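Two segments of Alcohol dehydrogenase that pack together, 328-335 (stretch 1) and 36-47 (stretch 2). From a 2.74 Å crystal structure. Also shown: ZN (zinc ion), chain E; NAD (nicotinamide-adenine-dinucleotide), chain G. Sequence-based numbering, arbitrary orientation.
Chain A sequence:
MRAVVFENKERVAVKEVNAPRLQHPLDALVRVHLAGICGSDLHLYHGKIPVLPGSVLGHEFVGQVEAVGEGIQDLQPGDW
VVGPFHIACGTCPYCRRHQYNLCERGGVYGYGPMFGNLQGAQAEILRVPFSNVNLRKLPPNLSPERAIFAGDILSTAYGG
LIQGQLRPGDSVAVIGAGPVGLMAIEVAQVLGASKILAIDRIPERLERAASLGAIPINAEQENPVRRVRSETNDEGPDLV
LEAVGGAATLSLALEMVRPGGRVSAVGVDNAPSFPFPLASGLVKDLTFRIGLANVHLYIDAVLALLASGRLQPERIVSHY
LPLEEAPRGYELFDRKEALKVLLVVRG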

# COMPACT_ATOMS: atom_id res chain seq x y z
N ARG A 328 -22.77 -6.88 32.28
CA ARG A 328 -23.21 -8.13 31.64
C ARG A 328 -22.82 -8.08 30.13
O ARG A 328 -22.23 -9.02 29.56
CB ARG A 328 -24.72 -8.35 31.86
CG ARG A 328 -25.26 -9.75 31.52
CD ARG A 328 -26.70 -9.98 31.98
N GLY A 329 -23.09 -6.94 29.50
CA GLY A 329 -22.81 -6.77 28.07
C GLY A 329 -21.38 -7.08 27.73
O GLY A 329 -21.08 -7.82 26.79
N TYR A 330 -20.48 -6.49 28.51
CA TYR A 330 -19.06 -6.68 28.33
C TYR A 330 -18.70 -8.15 28.49
O TYR A 330 -17.91 -8.68 27.71
CB TYR A 330 -18.28 -5.81 29.32
CG TYR A 330 -17.93 -4.40 28.83
CD1 TYR A 330 -18.84 -3.37 28.87
CD2 TYR A 330 -16.66 -4.10 28.40
CE1 TYR A 330 -18.50 -2.09 28.46
CE2 TYR A 330 -16.31 -2.83 27.99
CZ TYR A 330 -17.24 -1.83 28.02
OH TYR A 330 -16.85 -0.56 27.59
N GLU A 331 -19.27 -8.81 29.50
CA GLU A 331 -19.00 -10.23 29.76
C GLU A 331 -19.44 -11.06 28.56
O GLU A 331 -18.68 -11.88 28.05
CB GLU A 331 -19.72 -10.71 31.02
CG GLU A 331 -18.87 -11.50 32.01
N LEU A 332 -20.68 -10.82 28.12
CA LEU A 332 -21.25 -11.53 26.98
C LEU A 332 -20.39 -11.37 25.75
O LEU A 332 -19.99 -12.35 25.13
CB LEU A 332 -22.67 -11.03 26.67
CG LEU A 332 -23.89 -11.71 27.31
CD1 LEU A 332 -23.97 -13.17 26.92
CD2 LEU A 332 -23.83 -11.58 28.82
N PHE A 333 -20.10 -10.13 25.40
CA PHE A 333 -19.30 -9.84 24.21
C PHE A 333 -17.89 -10.44 24.30
O PHE A 333 -17.40 -11.07 23.37
CB PHE A 333 -19.25 -8.33 23.96
CG PHE A 333 -18.62 -7.96 22.66
CD1 PHE A 333 -19.03 -8.56 21.46
CD2 PHE A 333 -17.62 -6.99 22.61
CE1 PHE A 333 -18.45 -8.21 20.26
CE2 PHE A 333 -17.05 -6.63 21.42
CZ PHE A 333 -17.46 -7.24 20.24
N ASP A 334 -17.25 -10.26 25.45
CA ASP A 334 -15.94 -10.83 25.70
C ASP A 334 -15.95 -12.35 25.53
O ASP A 334 -15.12 -12.89 24.78
CB ASP A 334 -15.47 -10.48 27.11
CG ASP A 334 -14.02 -10.84 27.34
OD1 ASP A 334 -13.29 -11.05 26.33
OD2 ASP A 334 -13.64 -10.90 28.54
N ARG A 335 -16.91 -13.01 26.18
CA ARG A 335 -17.08 -14.48 26.11
C ARG A 335 -17.61 -14.96 24.73
O ARG A 335 -17.78 -16.16 24.52
CB ARG A 335 -17.95 -15.00 27.27
CG ARG A 335 -17.27 -14.98 28.65
CD ARG A 335 -18.26 -15.20 29.79
ZN ZN E . -14.60 0.89 17.88
PA NAD G . -14.09 -9.09 17.64
O1A NAD G . -15.52 -9.05 18.19
O2A NAD G . -12.95 -9.53 18.56
O5B NAD G . -13.97 -9.95 16.27
C5B NAD G . -12.79 -10.71 15.99
C4B NAD G . -13.16 -11.94 15.16
O4B NAD G . -11.97 -12.52 14.60
C3B NAD G . -13.85 -13.01 16.01
O3B NAD G . -14.98 -13.60 15.37
C2B NAD G . -12.79 -14.06 16.20
O2B NAD G . -13.35 -15.36 16.37
C1B NAD G . -12.01 -13.92 14.90
N9A NAD G . -10.66 -14.46 15.06
C8A NAD G . -9.87 -14.26 16.13
N7A NAD G . -8.70 -14.92 15.95
C5A NAD G . -8.75 -15.54 14.75
C6A NAD G . -7.85 -16.39 13.94
N6A NAD G . -6.64 -16.69 14.43
N1A NAD G . -8.27 -16.85 12.73
C2A NAD G . -9.49 -16.55 12.25
N3A NAD G . -10.36 -15.77 12.94
C4A NAD G . -10.06 -15.25 14.16
O3 NAD G . -13.67 -7.62 17.11
PN NAD G . -14.45 -6.65 16.07
O1N NAD G . -15.40 -5.85 16.93
O2N NAD G . -14.88 -7.40 14.80
O5D NAD G . -13.22 -5.72 15.58
C5D NAD G . -12.35 -6.26 14.56
C4D NAD G . -10.89 -5.85 14.67
O4D NAD G . -10.73 -4.58 14.02
C3D NAD G . -10.37 -5.68 16.10
O3D NAD G . -8.98 -6.04 16.13
C2D NAD G . -10.61 -4.19 16.39
O2D NAD G . -9.81 -3.62 17.45
C1D NAD G . -10.30 -3.61 15.01
N1N NAD G . -10.88 -2.28 14.76
C2N NAD G . -10.07 -1.44 14.12
C3N NAD G . -10.45 -0.14 13.81
C7N NAD G . -9.45 0.69 13.07
O7N NAD G . -9.44 1.91 13.17
N7N NAD G . -8.57 0.04 12.29
C4N NAD G . -11.74 0.29 14.17
C5N NAD G . -12.59 -0.60 14.85
C6N NAD G . -12.13 -1.90 15.13
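Stretch 2 36-47: GICGSDLHLYHG

The centre of this contact is apolar, built from Tyr330 and Phe333 of the first stretch and Ile37 of the second. Residues 328-334 belong to a helix; placed three apart, Tyr330 and Phe333 fall on the same face, and both point their CA-to-CB bonds toward the other segment. Ile37, extended at phi/psi -108/122, points back at them and fits between the two rings. Its CD1 lies 3.8 Å from Tyr330 CD1, and its CG2 sits 3.8 Å from Phe333 CD2 while also covering one face of the Tyr330 ring. A branched aliphatic chain suits this place because it offers methyl groups to both rings. Gly329 lets the end of the isoleucine come close: Ile37 CD1 is 4.0 Å from Gly329 C, and a side chain on Gly329 would crowd that methyl.

After Ile37 the chain turns at Cys38, which caps the helix 39-45: its SG accepts from Ser40 N at 3.4 Å, while Cys38 N donates to Asp41 OD2 at 2.8 Å. Cys38 points away from stretch 1, and its SG binds the zinc ion at 2.2 Å. Phe333, chi1 in the t well, lays its ring edge against this turn, with CE2 3.5 Å from Gly39 N and 3.6 Å from Cys38 O. Gly39 suits the position, since a CB there would clash with O1N of NAD; its N makes a weak hydrogen bond to that O1N at 3.2 Å.

The helix 39-45 then crosses helix 328-334 at -104°, nearly perpendicular, with the axes 10.5 Å apart at closest approach, a spacing that leaves room for large side chains. Leu42 starts sideways, but its end comes nearer: CD1 is 3.8 Å from Phe333 CE2, and CD2 is 3.8 Å from Asp334 CB. One turn on, Tyr45 packs its ring against Tyr330, with Tyr45 CD1 3.6 Å from Tyr330 CD2. The two rings meet obliquely, centroids 5.4 Å apart and planes at 31°, so that broad apolar surfaces fill the space between the helices.

At the polar edge stands Asp334, one turn beyond Tyr330. Its OD2 lies at the edge of the Tyr45 ring, 3.4 Å from CE2, where the C-H groups present a slightly positive rim to the carboxylate. His46, the first residue to leave helical conformation, reaches across with its imidazole, and its NE2 donates a hydrogen bond to Asp334 OD2 at 3.1 Å. This is the only hydrogen bond between the stretches. Both partners are partly exposed, a fitting place for polar groups beside a buried apolar centre.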

# COMPACT_ATOMS: atom_id res chain seq x y z
N GLY A 36 -22.52 1.81 21.77
CA GLY A 36 -22.08 0.47 21.46
C GLY A 36 -20.95 0.04 22.36
O GLY A 36 -20.25 0.87 22.98
N ILE A 37 -20.77 -1.29 22.40
CA ILE A 37 -19.55 -1.93 22.86
C ILE A 37 -18.82 -2.53 21.66
O ILE A 37 -19.37 -3.37 20.95
CB ILE A 37 -19.84 -3.05 23.84
CG1 ILE A 37 -20.58 -2.48 25.05
CG2 ILE A 37 -18.55 -3.71 24.27
CD1 ILE A 37 -21.24 -3.54 25.90
N CYS A 38 -17.57 -2.08 21.48
CA CYS A 38 -16.75 -2.40 20.30
C CYS A 38 -15.68 -3.42 20.68
O CYS A 38 -15.29 -3.56 21.84
CB CYS A 38 -16.12 -1.10 19.77
SG CYS A 38 -15.01 -1.26 18.37
N GLY A 39 -15.20 -4.15 19.69
CA GLY A 39 -14.05 -5.03 19.90
C GLY A 39 -12.86 -4.29 20.51
O GLY A 39 -12.16 -4.86 21.35
N SER A 40 -12.65 -3.03 20.10
CA SER A 40 -11.60 -2.19 20.66
C SER A 40 -11.75 -2.02 22.18
O SER A 40 -10.76 -1.85 22.89
CB SER A 40 -11.58 -0.80 20.01
OG SER A 40 -11.41 -0.89 18.60
N ASP A 41 -13.00 -2.04 22.65
CA ASP A 41 -13.27 -1.86 24.05
C ASP A 41 -12.78 -3.07 24.82
O ASP A 41 -12.48 -2.98 26.01
CB ASP A 41 -14.77 -1.64 24.31
CG ASP A 41 -15.28 -0.32 23.79
OD1 ASP A 41 -14.54 0.71 23.77
OD2 ASP A 41 -16.49 -0.31 23.42
N LEU A 42 -12.70 -4.21 24.16
CA LEU A 42 -12.13 -5.39 24.84
C LEU A 42 -10.64 -5.26 25.14
O LEU A 42 -10.20 -5.84 26.12
CB LEU A 42 -12.39 -6.65 24.03
CG LEU A 42 -13.87 -7.02 23.92
CD1 LEU A 42 -14.03 -8.24 23.02
CD2 LEU A 42 -14.45 -7.27 25.31
N HIS A 43 -9.89 -4.51 24.33
CA HIS A 43 -8.48 -4.25 24.64
C HIS A 43 -8.35 -3.39 25.91
O HIS A 43 -7.45 -3.62 26.75
CB HIS A 43 -7.76 -3.61 23.45
CG HIS A 43 -7.89 -4.40 22.19
ND1 HIS A 43 -8.30 -3.84 21.00
CD2 HIS A 43 -7.72 -5.72 21.94
CE1 HIS A 43 -8.34 -4.78 20.06
NE2 HIS A 43 -8.00 -5.93 20.61
N LEU A 44 -9.25 -2.42 26.09
CA LEU A 44 -9.33 -1.73 27.36
C LEU A 44 -9.59 -2.74 28.46
O LEU A 44 -8.80 -2.85 29.38
CB LEU A 44 -10.44 -0.68 27.38
CG LEU A 44 -9.91 0.70 27.00
CD1 LEU A 44 -9.86 0.81 25.50
CD2 LEU A 44 -10.75 1.84 27.54
N TYR A 45 -10.68 -3.49 28.32
CA TYR A 45 -11.16 -4.41 29.34
C TYR A 45 -10.02 -5.30 29.85
O TYR A 45 -9.87 -5.50 31.06
CB TYR A 45 -12.26 -5.28 28.74
CG TYR A 45 -13.19 -6.03 29.69
CD1 TYR A 45 -14.06 -5.37 30.54
CD2 TYR A 45 -13.27 -7.41 29.64
CE1 TYR A 45 -14.95 -6.06 31.34
CE2 TYR A 45 -14.15 -8.10 30.43
CZ TYR A 45 -14.98 -7.43 31.28
OH TYR A 45 -15.84 -8.17 32.06
N HIS A 46 -9.22 -5.81 28.91
CA HIS A 46 -8.08 -6.69 29.24
C HIS A 46 -6.73 -6.01 29.44
O HIS A 46 -5.67 -6.61 29.22
CB HIS A 46 -7.89 -7.73 28.15
CG HIS A 46 -9.05 -8.64 27.95
ND1 HIS A 46 -9.56 -8.91 26.70
CD2 HIS A 46 -9.79 -9.36 28.84
CE1 HIS A 46 -10.57 -9.75 26.82
NE2 HIS A 46 -10.73 -10.04 28.11
N GLY A 47 -6.78 -4.75 29.85
CA GLY A 47 -5.60 -3.97 30.22
C GLY A 47 -4.50 -3.85 29.18
O GLY A 47 -3.37 -3.47 29.49
O HOH W 1 -12.32 1.35 17.01